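Local coordinates for protein SMG5 (PDB 2HWY) that takes part in nonsense-mediated mRNA decay, promoting dephosphorylation of UPF1, and has no RNase activity by itself, at residues P3-L12 against R27-V36. Sequence-based numbering, arbitrary orientation.
Sequences PYLVPDTQAL and RFIVIIPRTV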
ATOM      1  N   PRO A   3       4.573 -12.333   5.006  1.00 22.59           N
ATOM      2  CA  PRO A   3       3.944 -11.861   3.765  1.00 22.52           C
ATOM      3  C   PRO A   3       3.834 -10.349   3.712  1.00 22.25           C
ATOM      4  O   PRO A   3       3.548  -9.724   4.728  1.00 21.65           O
ATOM      5  CB  PRO A   3       2.540 -12.507   3.800  1.00 22.81           C
ATOM      6  CG  PRO A   3       2.266 -12.806   5.237  1.00 22.19           C
ATOM      7  CD  PRO A   3       3.623 -13.078   5.864  1.00 22.97           C
ATOM      8  N   TYR A   4       4.053  -9.782   2.526  1.00 22.56           N
ATOM      9  CA  TYR A   4       4.118  -8.333   2.346  1.00 22.73           C
ATOM     10  C   TYR A   4       2.869  -7.839   1.674  1.00 22.91           C
ATOM     11  O   TYR A   4       2.436  -8.442   0.691  1.00 23.11           O
ATOM     12  CB  TYR A   4       5.293  -7.957   1.447  1.00 23.03           C
ATOM     13  CG  TYR A   4       6.640  -8.210   2.053  1.00 22.71           C
ATOM     14  CD1 TYR A   4       7.571  -9.011   1.429  1.00 22.77           C
ATOM     15  CD2 TYR A   4       6.982  -7.623   3.252  1.00 23.82           C
ATOM     16  CE1 TYR A   4       8.817  -9.230   2.002  1.00 23.65           C
ATOM     17  CE2 TYR A   4       8.217  -7.833   3.834  1.00 23.72           C
ATOM     18  CZ  TYR A   4       9.127  -8.637   3.216  1.00 23.47           C
ATOM     19  OH  TYR A   4      10.346  -8.815   3.828  1.00 23.76           O
ATOM     20  N   LEU A   5       2.294  -6.753   2.188  1.00 22.84           N
ATOM     21  CA  LEU A   5       1.291  -5.995   1.446  1.00 22.95           C
ATOM     22  C   LEU A   5       1.895  -4.649   1.108  1.00 23.05           C
ATOM     23  O   LEU A   5       2.609  -4.064   1.943  1.00 22.68           O
ATOM     24  CB  LEU A   5       0.022  -5.814   2.267  1.00 22.93           C
ATOM     25  CG  LEU A   5      -0.529  -7.172   2.717  1.00 23.98           C
ATOM     26  CD1 LEU A   5      -1.774  -6.999   3.621  1.00 24.51           C
ATOM     27  CD2 LEU A   5      -0.815  -8.049   1.515  1.00 22.82           C
ATOM     28  N   VAL A   6       1.659  -4.163  -0.115  1.00 22.87           N
ATOM     29  CA  VAL A   6       2.178  -2.843  -0.475  1.00 23.06           C
ATOM     30  C   VAL A   6       1.097  -1.904  -1.011  1.00 22.90           C
ATOM     31  O   VAL A   6       0.693  -2.006  -2.158  1.00 22.51           O
ATOM     32  CB  VAL A   6       3.443  -2.907  -1.383  1.00 22.74           C
ATOM     33  CG1 VAL A   6       4.317  -4.074  -0.975  1.00 22.53           C
ATOM     34  CG2 VAL A   6       3.099  -2.989  -2.847  1.00 23.50           C
ATOM     35  N   PRO A   7       0.620  -0.992  -0.149  1.00 23.41           N
ATOM     36  CA  PRO A   7      -0.332   0.049  -0.479  1.00 24.21           C
ATOM     37  C   PRO A   7       0.037   0.968  -1.635  1.00 24.99           C
ATOM     38  O   PRO A   7       1.190   1.410  -1.775  1.00 24.83           O
ATOM     39  CB  PRO A   7      -0.389   0.875   0.803  1.00 24.29           C
ATOM     40  CG  PRO A   7      -0.081  -0.070   1.861  1.00 23.68           C
ATOM     41  CD  PRO A   7       0.947  -0.971   1.287  1.00 23.36           C
ATOM     42  N   ASP A   8      -0.984   1.229  -2.445  1.00 25.97           N
ATOM     43  CA  ASP A   8      -1.021   2.288  -3.465  1.00 26.10           C
ATOM     44  C   ASP A   8      -1.208   3.602  -2.686  1.00 26.52           C
ATOM     45  O   ASP A   8      -1.545   3.561  -1.491  1.00 27.31           O
ATOM     46  CB  ASP A   8      -2.238   1.977  -4.354  1.00 26.08           C
ATOM     47  CG  ASP A   8      -2.344   2.833  -5.590  1.00 27.29           C
ATOM     48  OD1 ASP A   8      -2.181   4.077  -5.514  1.00 33.80           O
ATOM     49  OD2 ASP A   8      -2.661   2.263  -6.660  1.00 27.71           O
ATOM     50  N   THR A   9      -0.967   4.750  -3.322  1.00 26.29           N
ATOM     51  CA  THR A   9      -1.303   6.048  -2.723  1.00 26.48           C
ATOM     52  C   THR A   9      -2.812   6.084  -2.550  1.00 26.72           C
ATOM     53  O   THR A   9      -3.341   6.497  -1.514  1.00 26.96           O
ATOM     54  CB  THR A   9      -0.865   7.280  -3.606  1.00 26.31           C
ATOM     55  OG1 THR A   9       0.547   7.490  -3.499  1.00 25.88           O
ATOM     56  CG2 THR A   9      -1.567   8.559  -3.166  1.00 25.80           C
ATOM     57  N   GLN A  10      -3.505   5.653  -3.586  1.00 26.87           N
ATOM     58  CA  GLN A  10      -4.950   5.686  -3.572  1.00 27.21           C
ATOM     59  C   GLN A  10      -5.503   4.834  -2.434  1.00 27.13           C
ATOM     60  O   GLN A  10      -6.486   5.223  -1.799  1.00 27.37           O
ATOM     61  CB  GLN A  10      -5.503   5.199  -4.906  1.00 27.23           C
ATOM     62  CG  GLN A  10      -6.164   6.252  -5.736  1.00 27.59           C
ATOM     63  CD  GLN A  10      -6.888   5.628  -6.926  1.00 28.67           C
ATOM     64  OE1 GLN A  10      -8.040   5.972  -7.232  1.00 31.43           O
ATOM     65  NE2 GLN A  10      -6.220   4.682  -7.594  1.00 30.11           N
ATOM     66  N   ALA A  11      -4.881   3.678  -2.196  1.00 26.81           N
ATOM     67  CA  ALA A  11      -5.316   2.757  -1.139  1.00 26.53           C
ATOM     68  C   ALA A  11      -5.201   3.409   0.224  1.00 26.42           C
ATOM     69  O   ALA A  11      -6.094   3.291   1.051  1.00 26.35           O
ATOM     70  CB  ALA A  11      -4.497   1.475  -1.172  1.00 26.27           C
ATOM     71  N   LEU A  12      -4.088   4.099   0.450  1.00 26.36           N
ATOM     72  CA  LEU A  12      -3.860   4.797   1.703  1.00 26.33           C
ATOM     73  C   LEU A  12      -4.776   5.985   1.861  1.00 25.96           C
ATOM     74  O   LEU A  12      -5.260   6.248   2.951  1.00 25.44           O
ATOM     75  CB  LEU A  12      -2.411   5.272   1.793  1.00 26.21           C
ATOM     76  CG  LEU A  12      -1.454   4.116   2.037  1.00 26.99           C
ATOM     77  CD1 LEU A  12      -0.045   4.530   1.681  1.00 28.00           C
ATOM     78  CD2 LEU A  12      -1.542   3.593   3.487  1.00 26.28           C
ATOM     79  N   ARG A  27      -0.300 -10.142  10.803  1.00 24.61           N
ATOM     80  CA  ARG A  27      -0.210 -11.260   9.852  1.00 24.64           C
ATOM     81  C   ARG A  27       0.503 -10.806   8.578  1.00 24.46           C
ATOM     82  O   ARG A  27       0.827 -11.620   7.721  1.00 24.48           O
ATOM     83  CB  ARG A  27      -1.607 -11.796   9.484  1.00 25.09           C
ATOM     84  CG  ARG A  27      -2.619 -11.854  10.635  1.00 25.67           C
ATOM     85  CD  ARG A  27      -2.717 -13.209  11.307  1.00 26.78           C
ATOM     86  NE  ARG A  27      -3.743 -14.056  10.702  1.00 27.33           N
ATOM     87  CZ  ARG A  27      -5.060 -13.846  10.787  1.00 28.05           C
ATOM     88  NH1 ARG A  27      -5.560 -12.793  11.442  1.00 28.13           N
ATOM     89  NH2 ARG A  27      -5.894 -14.694  10.187  1.00 28.25           N
ATOM     90  N   PHE A  28       0.728  -9.498   8.453  1.00 24.14           N
ATOM     91  CA  PHE A  28       1.456  -8.939   7.323  1.00 23.58           C
ATOM     92  C   PHE A  28       2.488  -7.905   7.772  1.00 23.05           C
ATOM     93  O   PHE A  28       2.383  -7.316   8.853  1.00 22.63           O
ATOM     94  CB  PHE A  28       0.478  -8.297   6.348  1.00 23.43           C
ATOM     95  CG  PHE A  28      -0.570  -9.236   5.856  1.00 24.25           C
ATOM     96  CD1 PHE A  28      -1.878  -9.165   6.342  1.00 24.87           C
ATOM     97  CD2 PHE A  28      -0.261 -10.217   4.918  1.00 24.76           C
ATOM     98  CE1 PHE A  28      -2.871 -10.055   5.880  1.00 23.86           C
ATOM     99  CE2 PHE A  28      -1.255 -11.117   4.460  1.00 24.54           C
ATOM    100  CZ  PHE A  28      -2.558 -11.025   4.941  1.00 23.17           C
ATOM    101  N   ILE A  29       3.492  -7.721   6.923  1.00 22.67           N
ATOM    102  CA  ILE A  29       4.402  -6.582   6.979  1.00 22.44           C
ATOM    103  C   ILE A  29       3.940  -5.610   5.910  1.00 22.00           C
ATOM    104  O   ILE A  29       3.841  -5.988   4.745  1.00 21.80           O
ATOM    105  CB  ILE A  29       5.861  -7.004   6.651  1.00 22.44           C
ATOM    106  CG1 ILE A  29       6.531  -7.649   7.863  1.00 22.05           C
ATOM    107  CG2 ILE A  29       6.681  -5.811   6.183  1.00 22.65           C
ATOM    108  CD1 ILE A  29       7.885  -8.257   7.547  1.00 22.24           C
ATOM    109  N   VAL A  30       3.672  -4.365   6.296  1.00 21.80           N
ATOM    110  CA  VAL A  30       3.249  -3.351   5.333  1.00 21.60           C
ATOM    111  C   VAL A  30       4.445  -2.505   4.878  1.00 21.36           C
ATOM    112  O   VAL A  30       4.924  -1.636   5.609  1.00 21.31           O
ATOM    113  CB  VAL A  30       2.140  -2.453   5.892  1.00 21.57           C
ATOM    114  CG1 VAL A  30       1.921  -1.269   4.970  1.00 23.45           C
ATOM    115  CG2 VAL A  30       0.840  -3.219   6.044  1.00 21.09           C
ATOM    116  N   ILE A  31       4.921  -2.786   3.666  1.00 21.01           N
ATOM    117  CA  ILE A  31       5.920  -1.965   3.000  1.00 20.81           C
ATOM    118  C   ILE A  31       5.220  -0.807   2.280  1.00 20.54           C
ATOM    119  O   ILE A  31       4.446  -1.038   1.352  1.00 19.92           O
ATOM    120  CB  ILE A  31       6.725  -2.797   1.985  1.00 20.67           C
ATOM    121  CG1 ILE A  31       7.258  -4.069   2.649  1.00 21.71           C
ATOM    122  CG2 ILE A  31       7.885  -1.988   1.418  1.00 20.73           C
ATOM    123  CD1 ILE A  31       8.034  -3.803   3.963  1.00 22.96           C
ATOM    124  N   ILE A  32       5.481   0.427   2.722  1.00 20.43           N
ATOM    125  CA  ILE A  32       4.959   1.627   2.054  1.00 20.47           C
ATOM    126  C   ILE A  32       6.068   2.127   1.137  1.00 20.67           C
ATOM    127  O   ILE A  32       7.092   2.617   1.619  1.00 21.32           O
ATOM    128  CB  ILE A  32       4.606   2.791   3.047  1.00 20.09           C
ATOM    129  CG1 ILE A  32       3.750   2.333   4.233  1.00 19.99           C
ATOM    130  CG2 ILE A  32       3.896   3.896   2.307  1.00 20.35           C
ATOM    131  CD1 ILE A  32       2.359   1.769   3.853  1.00 19.79           C
ATOM    132  N   PRO A  33       5.892   2.024  -0.183  1.00 20.82           N
ATOM    133  CA  PRO A  33       7.008   2.417  -1.063  1.00 20.75           C
ATOM    134  C   PRO A  33       7.346   3.914  -1.019  1.00 20.63           C
ATOM    135  O   PRO A  33       6.449   4.744  -0.870  1.00 20.80           O
ATOM    136  CB  PRO A  33       6.521   2.025  -2.464  1.00 20.78           C
ATOM    137  CG  PRO A  33       5.280   1.223  -2.272  1.00 21.43           C
ATOM    138  CD  PRO A  33       4.712   1.577  -0.937  1.00 21.14           C
ATOM    139  N   ARG A  34       8.630   4.241  -1.147  1.00 20.64           N
ATOM    140  CA  ARG A  34       9.104   5.640  -1.169  1.00 20.98           C
ATOM    141  C   ARG A  34       8.347   6.564  -2.111  1.00 20.69           C
ATOM    142  O   ARG A  34       8.190   7.742  -1.832  1.00 20.62           O
ATOM    143  CB  ARG A  34      10.596   5.704  -1.554  1.00 21.08           C
ATOM    144  CG  ARG A  34      11.191   7.140  -1.592  1.00 21.14           C
ATOM    145  CD  ARG A  34      12.409   7.283  -0.693  1.00 21.57           C
ATOM    146  NE  ARG A  34      12.062   6.792   0.630  1.00 21.60           N
ATOM    147  CZ  ARG A  34      11.313   7.451   1.504  1.00 22.07           C
ATOM    148  NH1 ARG A  34      10.866   8.674   1.240  1.00 22.50           N
ATOM    149  NH2 ARG A  34      11.021   6.887   2.667  1.00 22.20           N
ATOM    150  N   THR A  35       7.922   6.031  -3.246  1.00 21.00           N
ATOM    151  CA  THR A  35       7.208   6.804  -4.243  1.00 21.39           C
ATOM    152  C   THR A  35       5.807   7.146  -3.740  1.00 21.97           C
ATOM    153  O   THR A  35       5.239   8.169  -4.129  1.00 22.33           O
ATOM    154  CB  THR A  35       7.145   6.040  -5.583  1.00 21.40           C
ATOM    155  OG1 THR A  35       6.788   6.945  -6.634  1.00 21.90           O
ATOM    156  CG2 THR A  35       6.152   4.865  -5.536  1.00 20.93           C
ATOM    157  N   VAL A  36       5.280   6.289  -2.857  1.00 22.23           N
ATOM    158  CA  VAL A  36       3.982   6.471  -2.229  1.00 22.25           C
ATOM    159  C   VAL A  36       4.122   7.477  -1.083  1.00 22.55           C
ATOM    160  O   VAL A  36       3.430   8.487  -1.046  1.00 22.61           O
ATOM    161  CB  VAL A  36       3.421   5.111  -1.713  1.00 22.03           C
ATOM    162  CG1 VAL A  36       2.054   5.293  -1.088  1.00 22.34           C
ATOM    163  CG2 VAL A  36       3.340   4.109  -2.845  1.00 21.49           C
TER
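Leu-5 puts its CD1 methyl on one face of the Phe-28 ring, 3.6 Å from the centroid and 22° off the normal. The methyl sits off centre, near CG of the ring, in a CH-pi contact. Leu-5 CG stands anti to its own carbonyl carbon (chi1 -56°), which brings the end of the branch over to the Phe-28 ring. Pro-3 comes in crosswise, its CG 3.6 Å from Phe-28 CD2, while Leu-22 of helix 16-25 packs against both Leu-5 and Phe-28.

On the other side of the sheet, Tyr-4 lies alongside Ile-29, pointing the same way. Ile-29 CG2 meets the edge of the tyrosine ring 3.5 Å from CD2, and Ile-31 CG1 reaches the same CD2 obliquely.

Between these two layers of side chains, strands 4-7 and 29-32 run parallel. Ile-29 N gives a nearly straight bond to Pro-3 O (169° at the hydrogen), Leu-5 N returns one to Ile-29 O, and Ile-31 N reaches Leu-5 O only weakly.

Further along, the Pro-7 ring rests on a low platform made by Val-30 CG1 and Ile-32 CD1, its CG 3.6 Å from Ile-32 CD1. Val-36 then fits its CG1 between Thr-9 OG1 and Leu-12 CD1, each 3.6 Å away, and turns CG2 to Pro-7 O. Asp-8 OD1 caps helix 9-14 by accepting from Gln-10 N.

Helices 16-25 and 9-14 link the two neighbouring strands in a beta-alpha-beta crossover, at the heart of the five-stranded parallel sheet of the PIN domain.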